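Local coordinates for protein manganese-dependent ADP-ribose/CDP-alcohol diphosphatase (Danio rerio, PDB 2NXF) that probably hydrolyses ADP-ribose, CDP-choline and related nucleoside diphosphate compounds at a dinuclear metal centre, releasing a nucleoside monophosphate, at residues D3-F8 and P140-V145; L10-Q15 and I281-V286; V56-I61 and L224-L229; L190-V195 and A236-L241; P230-A235 and A247-L252. All blocks are in the same frame, centred on the assembly; numbering follows the deposited sequence. Where two conformers were deposited one is given.

Overall arrangement
The five contacts run from the seam between two mixed beta sheets to the surface loops of a calcineurin-like phosphoesterase. Interaction 1 is purely aromatic and aliphatic, joining strands 6-11 and 142-146 far from the metals. Interactions 2 and 3, with centres about 8 Å apart, span the same two sheets where their strands end; both are buried, add polar bonds to apolar packing, and share a zinc ion and a water. Interactions 4 and 5 both use the loop between strand 222-227 and helix 245-253: interaction 4 joins it to loop 190-195, is partly buried and includes a water bridge, whereas interaction 5 is a buried aliphatic contact with the helix.

Interaction 1 (D3-F8 and P140-V145); sequences DPVFTF and PNFRFV
V5 opens the contact by laying CG1 near the ring of F142, 3.9 Å from CE2, while the same methyl comes within 4.4 Å of CD of P140. A branched aliphatic residue suits this place, packing a methyl against the F142 ring between the two sheets. V5 and F6 both face L301 in a classic beta bulge, which helps explain why two successive residues can turn their side chains to the same neighbour segment. F6 holds CG anti to the backbone N (chi1 -166°), and its CE2 lies 3.8 Å from CZ of F144, the ring planes 84° apart. F8 comes next and receives F144 edge-to-face: CZ of F144 sits 3.6 Å above the F8 plane, over its centre, and the planes meet at 66°. Phenylalanine suits this aromatic cluster, being flat and wholly apolar; F8 gives a face and F144 an edge. An alanine in place of F8 would probably leave the edge of F144 without the face it points into and open a gap between the sheets. Strands 6-11 and 142-146 belong to different mixed sheets; F144 also meets F136 and F226, while F8 packs on A299 of its own sheet and on L224 of the facing one.

Interaction 2 (L10-Q15 and I281-V286); sequences LIADVQ and ITLEGV. With ZN (zinc ion), chain B; PO4 (phosphate ion), chain F.
I11 and V286 cross obliquely, CG1 of the isoleucine lying 3.5 Å from CG2 of the valine. With CG1 anti to the backbone N (chi1 -160°), the isoleucine brings that carbon back to V286 although its CB points away. On the other flank A12 turns CB against CB of L283, and CD1 of L283 continues to CB of L10; alanine is short enough to let the two backbones draw together. Beyond it, V286 N donates to A12 O over 3.0 Å, almost straight at 179°. A water links A12 N to E284 O. At G285, a side chain would crowd CB of D13, 4.0 Å from the glycine CA. D13 OD1 and Q15 OE1 bind one zinc ion, completed by D60, H267, a water and a phosphate oxygen. D13 OD2 accepts from H265 N. The chemistry is divided: apolar packing and a backbone bond hold the loop, leaving one carboxylate oxygen of D13 and the amide oxygen of Q15 to bind metal, as expected of a calcineurin-like metal-binding loop.

Interaction 3 (V56-I61 and L224-L229); sequences VQLGDI and LIFSHL. With ZN (zinc ion), chain C; ZN (zinc ion), chain B.
H228 and D60 meet at the dinuclear zinc centre of the calcineurin-like phosphoesterase fold, where loops following strands of two sheets supply the ligands. From CB, 3.8 Å from L58 O, the H228 side chain runs to CG, anti to the backbone N (chi1 -175°) and 3.7 Å from that oxygen. ND1 donates to L58 O over 2.7 Å, nearly straight at 175°, the oxygen in the ring plane. CD2 faces the zinc and D60 OD1, CE1 lies 3.2 Å from D60 OD2, and NE2 at the tip binds zinc. Histidine suits the place because one ring nitrogen donates while the other coordinates; the L58 carbonyl and the zinc together fix its rotation, and the carbonyl would probably strengthen it as a ligand. G59 leaves room for the ring, since a CB there would clash with ND1. V56 CG1 makes a CH-pi contact over one face of F226. N96 and H265 also bind the zinc of H228. D60 OD1 accepts from H97 N, while D60 OD2 bridges both zinc ions at 2.2 Å.

Interaction 4 (L190-V195 and A236-L241); sequences LEQRFV and ADPICL
Q192 and P238 lie side by side where two short 3-10 segments, 190-193 and 238-240, pack together in the loops of this phosphoesterase. D237, just before the second of these, forms an Asx turn: OD1 accepts from I239 N over 3.0 Å, which ties down the start of the 3-10 turn. The same OD1 accepts a hydrogen bond from a water that also donates to Q192 OE1, a bridge between the two loops; the amide NE2 turns to G189 O. P238 follows, its rigid ring suited to the first turn, with CB 3.8 Å from Q192 NE2 and within touch of L190 CD2. Its carbonyl oxygen approaches CB of R193. I239 then crosses Q192 at about a right angle, I239 CG1 lying 3.6 Å from the backbone O of Q192. V195 CG2 comes near the I239 carbonyl, whose oxygen accepts from N198. L241 ends the segment, its CD1 meeting CD2 of L190 and its CB packing against the extended chain of R193. Leucine fits there because it offers apolar carbon to both neighbours. R193 gives NE to W243 O, while its NH1 reaches L190 O over 2.9 Å from one face of that carbonyl, as R193 N does from the opposite face.

Interaction 5 (P230-A235 and A247-L252); sequences PVHPCA and AVLSVL
V231 has CG1 anti to its carbonyl carbon (chi1 -61°), which sets that methyl against V248, while L249 CG, also anti to its carbonyl carbon (chi1 -65°), leads from helix 245-253 toward the loop 230-235, which holds a type I beta turn from H232 to A235. V231 and L249 slide past each other in opposite directions, V231 CG2 resting 3.8 Å from L249 CD2. V248 crosses V231 at about a right angle, and its CB lies 3.9 Å from V231 CG1. Compact beta-branched valines suit this close approach, whereas the longer leucine spans on to the turn: CD2 comes 3.9 Å from H232 CD2, and CD1 meets P233 CD tip to tip. An alanine at L249 would probably open a gap beside V231 and leave H232 and P233 without their apolar neighbour from the helix. Histidine serves the turn from within, as ND1 accepts from C234 N over 3.1 Å while NE2 donates to D274. C234 is disulfide-bonded to C272, tying the loop to strand 270-273, and F261 packs on both V231 and V248. The V231 carbonyl oxygen, hydrogen-bonded to H245 ND1, lies 3.4 Å from L249 CD1.

Interaction 1 (D3-F8 and P140-V145)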
# COMPACT_ATOMS: atom_id res chain seq x y z
N ASP A 3 -8.97 -19.34 18.54
CA ASP A 3 -10.09 -19.00 17.59
C ASP A 3 -10.08 -17.52 17.13
O ASP A 3 -10.36 -16.63 17.95
CB ASP A 3 -11.43 -19.34 18.26
CG ASP A 3 -12.64 -19.03 17.37
OD1 ASP A 3 -12.49 -18.95 16.13
OD2 ASP A 3 -13.74 -18.88 17.92
N PRO A 4 -9.80 -17.25 15.83
CA PRO A 4 -9.61 -15.85 15.40
C PRO A 4 -10.88 -15.01 15.34
O PRO A 4 -11.96 -15.53 15.02
CB PRO A 4 -8.98 -15.96 14.00
CG PRO A 4 -9.29 -17.31 13.51
CD PRO A 4 -9.64 -18.19 14.70
N VAL A 5 -10.75 -13.73 15.69
CA VAL A 5 -11.84 -12.77 15.61
C VAL A 5 -12.11 -12.41 14.14
O VAL A 5 -13.26 -12.17 13.75
CB VAL A 5 -11.52 -11.48 16.42
CG1 VAL A 5 -12.64 -10.45 16.29
CG2 VAL A 5 -11.29 -11.82 17.89
N PHE A 6 -11.04 -12.35 13.35
CA PHE A 6 -11.14 -11.91 11.97
C PHE A 6 -9.96 -12.44 11.18
O PHE A 6 -8.86 -12.56 11.72
CB PHE A 6 -11.16 -10.37 11.91
CG PHE A 6 -11.59 -9.79 10.58
CD1 PHE A 6 -12.93 -9.86 10.17
CD2 PHE A 6 -10.66 -9.16 9.75
CE1 PHE A 6 -13.31 -9.30 8.92
CE2 PHE A 6 -11.04 -8.60 8.52
CZ PHE A 6 -12.37 -8.68 8.11
N THR A 7 -10.18 -12.73 9.90
CA THR A 7 -9.16 -13.36 9.05
C THR A 7 -9.19 -12.67 7.70
O THR A 7 -10.26 -12.52 7.11
CB THR A 7 -9.47 -14.88 8.85
OG1 THR A 7 -9.49 -15.57 10.11
CG2 THR A 7 -8.45 -15.52 7.93
N PHE A 8 -8.03 -12.21 7.20
CA PHE A 8 -8.04 -11.49 5.92
C PHE A 8 -6.79 -11.79 5.10
O PHE A 8 -5.74 -12.04 5.66
CB PHE A 8 -8.23 -9.98 6.10
CG PHE A 8 -7.13 -9.30 6.90
CD1 PHE A 8 -6.15 -8.53 6.26
CD2 PHE A 8 -7.12 -9.39 8.30
CE1 PHE A 8 -5.17 -7.88 7.01
CE2 PHE A 8 -6.14 -8.76 9.05
CZ PHE A 8 -5.16 -8.01 8.41
N PRO A 140 -15.45 -6.68 15.98
CA PRO A 140 -15.46 -5.98 17.26
C PRO A 140 -14.05 -5.71 17.78
O PRO A 140 -13.22 -6.62 17.80
CB PRO A 140 -16.20 -6.96 18.20
CG PRO A 140 -17.08 -7.74 17.28
CD PRO A 140 -16.25 -7.93 16.05
N ASN A 141 -13.79 -4.46 18.18
CA ASN A 141 -12.51 -4.04 18.78
C ASN A 141 -11.35 -3.87 17.79
O ASN A 141 -10.20 -3.70 18.22
CB ASN A 141 -12.08 -4.97 19.94
CG ASN A 141 -13.17 -5.18 20.98
OD1 ASN A 141 -13.59 -6.31 21.25
ND2 ASN A 141 -13.63 -4.08 21.57
N PHE A 142 -11.65 -3.96 16.50
CA PHE A 142 -10.64 -3.75 15.44
C PHE A 142 -11.07 -2.70 14.46
O PHE A 142 -12.28 -2.53 14.19
CB PHE A 142 -10.33 -5.06 14.70
CG PHE A 142 -9.66 -6.07 15.57
CD1 PHE A 142 -8.29 -6.02 15.76
CD2 PHE A 142 -10.40 -7.06 16.23
CE1 PHE A 142 -7.66 -6.93 16.60
CE2 PHE A 142 -9.77 -7.99 17.06
CZ PHE A 142 -8.40 -7.92 17.25
N ARG A 143 -10.09 -1.98 13.93
CA ARG A 143 -10.38 -0.93 12.96
C ARG A 143 -9.32 -0.97 11.87
O ARG A 143 -8.15 -1.16 12.18
CB ARG A 143 -10.43 0.44 13.64
CG ARG A 143 -10.97 1.52 12.65
CD ARG A 143 -11.55 2.69 13.36
NE ARG A 143 -12.61 2.27 14.27
CZ ARG A 143 -13.90 2.21 13.94
NH1 ARG A 143 -14.31 2.57 12.72
NH2 ARG A 143 -14.77 1.81 14.84
N PHE A 144 -9.76 -0.85 10.62
CA PHE A 144 -8.85 -0.75 9.46
C PHE A 144 -8.87 0.67 8.95
O PHE A 144 -9.94 1.29 8.86
CB PHE A 144 -9.34 -1.64 8.30
CG PHE A 144 -9.00 -3.11 8.43
CD1 PHE A 144 -8.65 -3.67 9.65
CD2 PHE A 144 -9.07 -3.95 7.32
CE1 PHE A 144 -8.34 -5.06 9.74
CE2 PHE A 144 -8.77 -5.32 7.41
CZ PHE A 144 -8.41 -5.86 8.61
N VAL A 145 -7.70 1.17 8.58
CA VAL A 145 -7.59 2.51 8.01
C VAL A 145 -6.76 2.36 6.74
O VAL A 145 -5.66 1.80 6.78
CB VAL A 145 -6.86 3.49 8.98
CG1 VAL A 145 -6.72 4.89 8.35
CG2 VAL A 145 -7.59 3.58 10.34

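Interaction 2 (L10-Q15 and I281-V286)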
# COMPACT_ATOMS: atom_id res chain seq x y z
N LEU A 10 -3.71 -10.74 2.39
CA LEU A 10 -2.85 -9.58 2.10
C LEU A 10 -1.96 -9.87 0.90
O LEU A 10 -1.38 -10.95 0.82
CB LEU A 10 -1.89 -9.32 3.28
CG LEU A 10 -2.52 -8.77 4.54
CD1 LEU A 10 -1.57 -8.96 5.72
CD2 LEU A 10 -2.85 -7.28 4.32
N ILE A 11 -1.81 -8.88 0.02
CA ILE A 11 -0.93 -9.06 -1.15
C ILE A 11 -0.50 -7.67 -1.62
O ILE A 11 -1.22 -6.70 -1.39
CB ILE A 11 -1.64 -9.86 -2.27
CG1 ILE A 11 -0.62 -10.48 -3.25
CG2 ILE A 11 -2.73 -9.01 -2.96
CD1 ILE A 11 -1.23 -11.61 -4.15
N ALA A 12 0.69 -7.58 -2.21
CA ALA A 12 1.21 -6.28 -2.65
C ALA A 12 1.82 -6.37 -4.05
O ALA A 12 2.45 -7.37 -4.39
CB ALA A 12 2.28 -5.78 -1.68
N ASP A 13 1.62 -5.30 -4.82
CA ASP A 13 2.45 -5.03 -6.03
C ASP A 13 2.35 -6.18 -7.03
O ASP A 13 3.38 -6.70 -7.51
CB ASP A 13 3.91 -4.71 -5.65
CG ASP A 13 4.03 -3.40 -4.87
OD1 ASP A 13 4.27 -2.37 -5.49
OD2 ASP A 13 3.78 -3.39 -3.65
N VAL A 14 1.12 -6.58 -7.34
CA VAL A 14 0.87 -7.58 -8.40
C VAL A 14 1.47 -7.05 -9.72
O VAL A 14 2.25 -7.74 -10.40
CB VAL A 14 -0.64 -7.89 -8.54
CG1 VAL A 14 -0.90 -8.84 -9.73
CG2 VAL A 14 -1.21 -8.48 -7.24
N GLN A 15 1.13 -5.81 -10.07
CA GLN A 15 1.71 -5.11 -11.23
C GLN A 15 1.61 -5.91 -12.52
O GLN A 15 2.56 -5.97 -13.31
CB GLN A 15 3.17 -4.66 -10.95
CG GLN A 15 3.19 -3.19 -10.56
CD GLN A 15 4.46 -2.74 -9.90
OE1 GLN A 15 4.57 -2.72 -8.67
NE2 GLN A 15 5.44 -2.37 -10.72
N ILE A 281 5.17 -3.43 8.72
CA ILE A 281 5.34 -4.55 7.80
C ILE A 281 5.31 -4.01 6.37
O ILE A 281 4.35 -3.33 5.98
CB ILE A 281 4.20 -5.60 7.95
CG1 ILE A 281 4.08 -6.07 9.40
CG2 ILE A 281 4.41 -6.79 6.99
CD1 ILE A 281 2.75 -6.77 9.70
N THR A 282 6.36 -4.29 5.61
CA THR A 282 6.37 -3.96 4.19
C THR A 282 6.36 -5.27 3.42
O THR A 282 7.30 -6.04 3.50
CB THR A 282 7.61 -3.11 3.82
OG1 THR A 282 7.66 -1.95 4.67
CG2 THR A 282 7.56 -2.66 2.32
N LEU A 283 5.26 -5.53 2.73
CA LEU A 283 5.08 -6.80 2.04
C LEU A 283 5.94 -6.91 0.80
O LEU A 283 6.01 -5.97 -0.01
CB LEU A 283 3.62 -6.97 1.64
CG LEU A 283 2.63 -7.18 2.77
CD1 LEU A 283 1.21 -7.08 2.21
CD2 LEU A 283 2.87 -8.55 3.45
N GLU A 284 6.62 -8.05 0.67
CA GLU A 284 7.36 -8.40 -0.55
C GLU A 284 6.43 -8.34 -1.75
O GLU A 284 5.26 -8.70 -1.64
CB GLU A 284 7.94 -9.82 -0.40
CG GLU A 284 9.12 -9.91 0.60
CD GLU A 284 8.73 -9.93 2.09
OE1 GLU A 284 7.55 -9.99 2.46
OE2 GLU A 284 9.66 -9.89 2.94
N GLY A 285 6.96 -7.89 -2.90
CA GLY A 285 6.09 -7.61 -4.05
C GLY A 285 5.96 -8.80 -4.98
O GLY A 285 6.96 -9.46 -5.33
N VAL A 286 4.73 -9.06 -5.39
CA VAL A 286 4.45 -10.16 -6.32
C VAL A 286 5.20 -10.00 -7.63
O VAL A 286 5.73 -10.98 -8.20
CB VAL A 286 2.92 -10.23 -6.60
CG1 VAL A 286 2.62 -11.10 -7.83
CG2 VAL A 286 2.17 -10.76 -5.36
ZN ZN B . 5.31 -1.68 -7.13
P PO4 F . 7.45 0.52 -8.43
O1 PO4 F . 8.71 0.26 -7.63
O2 PO4 F . 7.82 0.94 -9.83
O3 PO4 F . 6.63 -0.75 -8.62
O4 PO4 F . 6.58 1.54 -7.75
O HOH W 1 2.55 -9.65 -1.60
O HOH W 2 6.02 -4.82 -2.54
O HOH W 3 6.26 -0.23 -5.87

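Interaction 3 (V56-I61 and L224-L229)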
# COMPACT_ATOMS: atom_id res chain seq x y z
N VAL A 56 -7.07 -7.38 1.57
CA VAL A 56 -6.53 -6.04 1.36
C VAL A 56 -5.34 -6.15 0.42
O VAL A 56 -4.40 -6.92 0.67
CB VAL A 56 -6.08 -5.36 2.68
CG1 VAL A 56 -5.66 -3.91 2.40
CG2 VAL A 56 -7.20 -5.39 3.73
N GLN A 57 -5.39 -5.42 -0.69
CA GLN A 57 -4.23 -5.43 -1.60
C GLN A 57 -3.63 -4.03 -1.60
O GLN A 57 -4.36 -3.03 -1.68
CB GLN A 57 -4.55 -5.98 -2.99
CG GLN A 57 -5.50 -5.15 -3.84
CD GLN A 57 -4.80 -4.04 -4.64
OE1 GLN A 57 -3.57 -3.93 -4.69
NE2 GLN A 57 -5.62 -3.21 -5.29
N LEU A 58 -2.30 -4.00 -1.53
CA LEU A 58 -1.56 -2.81 -1.14
C LEU A 58 -1.16 -1.90 -2.31
O LEU A 58 -0.37 -0.96 -2.13
CB LEU A 58 -0.32 -3.24 -0.33
CG LEU A 58 -0.50 -3.48 1.19
CD1 LEU A 58 -0.89 -2.16 1.90
CD2 LEU A 58 -1.53 -4.53 1.45
N GLY A 59 -1.72 -2.14 -3.50
CA GLY A 59 -1.55 -1.19 -4.61
C GLY A 59 -0.58 -1.70 -5.65
O GLY A 59 0.02 -2.78 -5.49
N ASP A 60 -0.38 -0.87 -6.69
CA ASP A 60 0.34 -1.27 -7.89
C ASP A 60 -0.21 -2.58 -8.41
O ASP A 60 0.56 -3.49 -8.71
CB ASP A 60 1.85 -1.42 -7.62
CG ASP A 60 2.56 -0.08 -7.43
OD1 ASP A 60 1.93 0.99 -7.54
OD2 ASP A 60 3.76 -0.10 -7.13
N ILE A 61 -1.55 -2.68 -8.53
CA ILE A 61 -2.16 -3.95 -8.97
C ILE A 61 -1.95 -4.20 -10.48
O ILE A 61 -1.90 -5.35 -10.91
CB ILE A 61 -3.64 -4.04 -8.57
CG1 ILE A 61 -4.09 -5.50 -8.51
CG2 ILE A 61 -4.50 -3.12 -9.46
CD1 ILE A 61 -5.54 -5.70 -8.08
N LEU A 224 -5.26 -1.31 12.42
CA LEU A 224 -4.35 -1.71 11.37
C LEU A 224 -4.44 -0.65 10.29
O LEU A 224 -5.54 -0.35 9.80
CB LEU A 224 -4.76 -3.06 10.77
CG LEU A 224 -4.70 -4.28 11.71
CD1 LEU A 224 -5.96 -4.41 12.61
CD2 LEU A 224 -4.58 -5.52 10.85
N ILE A 225 -3.28 -0.15 9.86
CA ILE A 225 -3.20 0.96 8.91
C ILE A 225 -2.50 0.47 7.67
O ILE A 225 -1.47 -0.22 7.77
CB ILE A 225 -2.44 2.13 9.55
CG1 ILE A 225 -3.16 2.57 10.84
CG2 ILE A 225 -2.34 3.34 8.57
CD1 ILE A 225 -2.33 3.51 11.67
N PHE A 226 -3.06 0.81 6.51
CA PHE A 226 -2.57 0.30 5.23
C PHE A 226 -2.23 1.49 4.35
O PHE A 226 -3.01 2.45 4.27
CB PHE A 226 -3.65 -0.53 4.53
CG PHE A 226 -4.08 -1.74 5.33
CD1 PHE A 226 -3.46 -2.96 5.16
CD2 PHE A 226 -5.11 -1.63 6.28
CE1 PHE A 226 -3.88 -4.08 5.90
CE2 PHE A 226 -5.52 -2.75 7.02
CZ PHE A 226 -4.90 -3.97 6.83
N SER A 227 -1.08 1.44 3.69
CA SER A 227 -0.62 2.55 2.85
C SER A 227 0.21 1.96 1.71
O SER A 227 0.90 0.97 1.93
CB SER A 227 0.26 3.47 3.71
OG SER A 227 1.02 4.39 2.93
N HIS A 228 0.19 2.55 0.51
CA HIS A 228 1.08 1.95 -0.49
C HIS A 228 2.53 2.12 -0.02
O HIS A 228 3.35 1.20 -0.17
CB HIS A 228 0.94 2.61 -1.87
CG HIS A 228 1.76 1.92 -2.91
ND1 HIS A 228 1.57 0.60 -3.24
CD2 HIS A 228 2.78 2.37 -3.67
CE1 HIS A 228 2.44 0.26 -4.19
NE2 HIS A 228 3.19 1.32 -4.46
N LEU A 229 2.82 3.28 0.55
CA LEU A 229 4.19 3.62 0.95
C LEU A 229 4.48 3.35 2.42
O LEU A 229 3.68 3.70 3.31
CB LEU A 229 4.47 5.13 0.71
CG LEU A 229 4.39 5.60 -0.75
CD1 LEU A 229 4.68 7.12 -0.83
CD2 LEU A 229 5.33 4.82 -1.62
ZN ZN C . 4.83 1.37 -5.93
ZN ZN B . 5.31 -1.68 -7.13
O HOH W 3 6.26 -0.23 -5.87

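Interaction 4 (L190-V195 and A236-L241)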
# COMPACT_ATOMS: atom_id res chain seq x y z
N LEU A 190 18.22 9.27 3.93
CA LEU A 190 16.76 9.37 3.80
C LEU A 190 16.27 10.34 2.72
O LEU A 190 15.11 10.26 2.30
CB LEU A 190 16.09 9.70 5.15
CG LEU A 190 16.37 8.78 6.35
CD1 LEU A 190 15.66 9.30 7.59
CD2 LEU A 190 15.95 7.34 6.08
N GLU A 191 17.13 11.25 2.26
CA GLU A 191 16.73 12.22 1.21
C GLU A 191 16.47 11.55 -0.14
O GLU A 191 15.89 12.17 -1.03
CB GLU A 191 17.76 13.34 1.03
CG GLU A 191 17.77 14.40 2.15
CD GLU A 191 16.57 15.34 2.11
OE1 GLU A 191 16.36 16.03 1.09
OE2 GLU A 191 15.85 15.40 3.12
N GLN A 192 16.91 10.30 -0.28
CA GLN A 192 16.59 9.50 -1.48
C GLN A 192 15.09 9.43 -1.77
O GLN A 192 14.68 9.27 -2.92
CB GLN A 192 17.09 8.07 -1.32
CG GLN A 192 18.59 7.92 -1.26
CD GLN A 192 18.97 6.45 -1.15
OE1 GLN A 192 18.88 5.71 -2.13
NE2 GLN A 192 19.36 6.02 0.05
N ARG A 193 14.27 9.57 -0.72
CA ARG A 193 12.81 9.40 -0.85
C ARG A 193 12.14 10.48 -1.69
O ARG A 193 10.99 10.31 -2.11
CB ARG A 193 12.15 9.34 0.54
CG ARG A 193 12.08 10.67 1.27
CD ARG A 193 11.60 10.44 2.72
NE ARG A 193 11.37 11.68 3.45
CZ ARG A 193 12.31 12.41 4.05
NH1 ARG A 193 13.60 12.06 4.00
NH2 ARG A 193 11.97 13.51 4.72
N PHE A 194 12.84 11.60 -1.92
CA PHE A 194 12.24 12.71 -2.66
C PHE A 194 12.37 12.50 -4.16
O PHE A 194 13.20 13.13 -4.84
CB PHE A 194 12.83 14.05 -2.20
CG PHE A 194 12.35 14.45 -0.83
CD1 PHE A 194 11.03 14.87 -0.63
CD2 PHE A 194 13.19 14.38 0.27
CE1 PHE A 194 10.57 15.22 0.64
CE2 PHE A 194 12.75 14.73 1.55
CZ PHE A 194 11.44 15.16 1.72
N VAL A 195 11.52 11.60 -4.65
CA VAL A 195 11.42 11.21 -6.04
C VAL A 195 9.95 11.22 -6.45
O VAL A 195 9.06 11.13 -5.60
CB VAL A 195 12.00 9.78 -6.30
CG1 VAL A 195 13.52 9.82 -6.18
CG2 VAL A 195 11.40 8.74 -5.35
N ALA A 236 11.90 -0.43 5.37
CA ALA A 236 11.97 -0.29 3.91
C ALA A 236 13.23 0.46 3.52
O ALA A 236 13.81 1.17 4.33
CB ALA A 236 10.77 0.47 3.39
N ASP A 237 13.63 0.30 2.26
CA ASP A 237 14.73 1.09 1.72
C ASP A 237 14.34 2.58 1.74
O ASP A 237 13.19 2.91 1.47
CB ASP A 237 15.06 0.64 0.30
CG ASP A 237 16.33 1.28 -0.23
OD1 ASP A 237 16.29 2.43 -0.72
OD2 ASP A 237 17.42 0.65 -0.13
N PRO A 238 15.29 3.48 2.08
CA PRO A 238 14.98 4.92 2.13
C PRO A 238 14.34 5.46 0.84
O PRO A 238 13.50 6.35 0.91
CB PRO A 238 16.34 5.58 2.32
CG PRO A 238 17.21 4.55 2.86
CD PRO A 238 16.70 3.21 2.43
N ILE A 239 14.69 4.90 -0.32
CA ILE A 239 14.12 5.41 -1.56
C ILE A 239 12.63 5.16 -1.67
O ILE A 239 11.96 5.74 -2.52
CB ILE A 239 14.85 4.90 -2.83
CG1 ILE A 239 14.60 5.87 -4.02
CG2 ILE A 239 14.44 3.45 -3.15
CD1 ILE A 239 15.52 5.66 -5.23
N CYS A 240 12.11 4.25 -0.82
CA CYS A 240 10.70 3.88 -0.89
C CYS A 240 9.80 4.58 0.13
O CYS A 240 8.60 4.34 0.16
CB CYS A 240 10.56 2.37 -0.71
SG CYS A 240 11.28 1.48 -2.08
N LEU A 241 10.37 5.44 0.97
CA LEU A 241 9.58 6.04 2.07
C LEU A 241 8.71 7.19 1.58
O LEU A 241 9.10 7.93 0.65
CB LEU A 241 10.53 6.61 3.14
CG LEU A 241 11.39 5.58 3.88
CD1 LEU A 241 12.52 6.27 4.65
CD2 LEU A 241 10.50 4.73 4.79
O HOH W 4 18.42 3.04 -2.14

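Interaction 5 (P230-A235 and A247-L252)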
# COMPACT_ATOMS: atom_id res chain seq x y z
N PRO A 230 5.65 2.75 2.69
CA PRO A 230 6.12 2.60 4.07
C PRO A 230 6.54 3.95 4.68
O PRO A 230 6.84 4.90 3.94
CB PRO A 230 7.35 1.68 3.93
CG PRO A 230 7.85 1.92 2.55
CD PRO A 230 6.59 2.16 1.72
N VAL A 231 6.55 4.00 6.01
CA VAL A 231 6.94 5.24 6.70
C VAL A 231 8.07 5.05 7.72
O VAL A 231 8.65 6.03 8.18
CB VAL A 231 5.74 5.95 7.38
CG1 VAL A 231 4.66 6.37 6.33
CG2 VAL A 231 5.13 5.05 8.50
N HIS A 232 8.41 3.80 8.06
CA HIS A 232 9.49 3.61 9.05
C HIS A 232 10.78 3.19 8.35
O HIS A 232 10.80 2.19 7.65
CB HIS A 232 9.10 2.58 10.11
CG HIS A 232 9.88 2.71 11.38
ND1 HIS A 232 11.27 2.69 11.40
CD2 HIS A 232 9.49 2.88 12.66
CE1 HIS A 232 11.68 2.84 12.65
NE2 HIS A 232 10.62 2.96 13.43
N PRO A 233 11.87 3.98 8.53
CA PRO A 233 13.13 3.64 7.89
C PRO A 233 13.68 2.23 8.17
O PRO A 233 14.49 1.73 7.38
CB PRO A 233 14.11 4.71 8.43
CG PRO A 233 13.25 5.83 8.81
CD PRO A 233 11.96 5.24 9.30
N CYS A 234 13.27 1.61 9.29
CA CYS A 234 13.71 0.23 9.60
C CYS A 234 12.98 -0.82 8.77
O CYS A 234 13.41 -1.98 8.72
CB CYS A 234 13.55 -0.13 11.09
SG CYS A 234 11.94 0.23 11.87
N ALA A 235 11.89 -0.41 8.13
CA ALA A 235 11.00 -1.36 7.44
C ALA A 235 11.07 -1.30 5.92
O ALA A 235 10.36 -2.05 5.25
CB ALA A 235 9.54 -1.16 7.91
N ALA A 247 6.31 12.68 9.79
CA ALA A 247 5.04 13.25 10.24
C ALA A 247 4.05 12.14 10.58
O ALA A 247 3.30 12.24 11.56
CB ALA A 247 4.47 14.19 9.18
N VAL A 248 4.08 11.07 9.79
CA VAL A 248 3.23 9.90 10.05
C VAL A 248 3.67 9.20 11.33
O VAL A 248 2.84 8.88 12.18
CB VAL A 248 3.21 8.91 8.88
CG1 VAL A 248 2.21 7.77 9.17
CG2 VAL A 248 2.79 9.61 7.60
N LEU A 249 4.98 8.97 11.46
CA LEU A 249 5.51 8.31 12.67
C LEU A 249 5.13 9.08 13.92
O LEU A 249 4.77 8.49 14.93
CB LEU A 249 7.02 8.13 12.60
CG LEU A 249 7.50 7.19 11.49
CD1 LEU A 249 9.01 7.25 11.38
CD2 LEU A 249 7.00 5.76 11.77
N SER A 250 5.19 10.41 13.85
CA SER A 250 4.84 11.24 15.01
C SER A 250 3.40 11.00 15.45
O SER A 250 3.13 10.95 16.66
CB SER A 250 5.06 12.72 14.69
OG SER A 250 6.44 13.01 14.66
N VAL A 251 2.49 10.87 14.48
CA VAL A 251 1.09 10.56 14.77
C VAL A 251 0.96 9.15 15.38
O VAL A 251 0.37 8.99 16.45
CB VAL A 251 0.18 10.69 13.52
CG1 VAL A 251 -1.24 10.17 13.80
CG2 VAL A 251 0.13 12.16 13.07
N LEU A 252 1.58 8.16 14.74
CA LEU A 252 1.45 6.77 15.21
C LEU A 252 1.96 6.60 16.63
O LEU A 252 1.34 5.89 17.44
CB LEU A 252 2.21 5.81 14.30
CG LEU A 252 1.82 5.82 12.82
CD1 LEU A 252 2.68 4.81 12.06
CD2 LEU A 252 0.31 5.57 12.63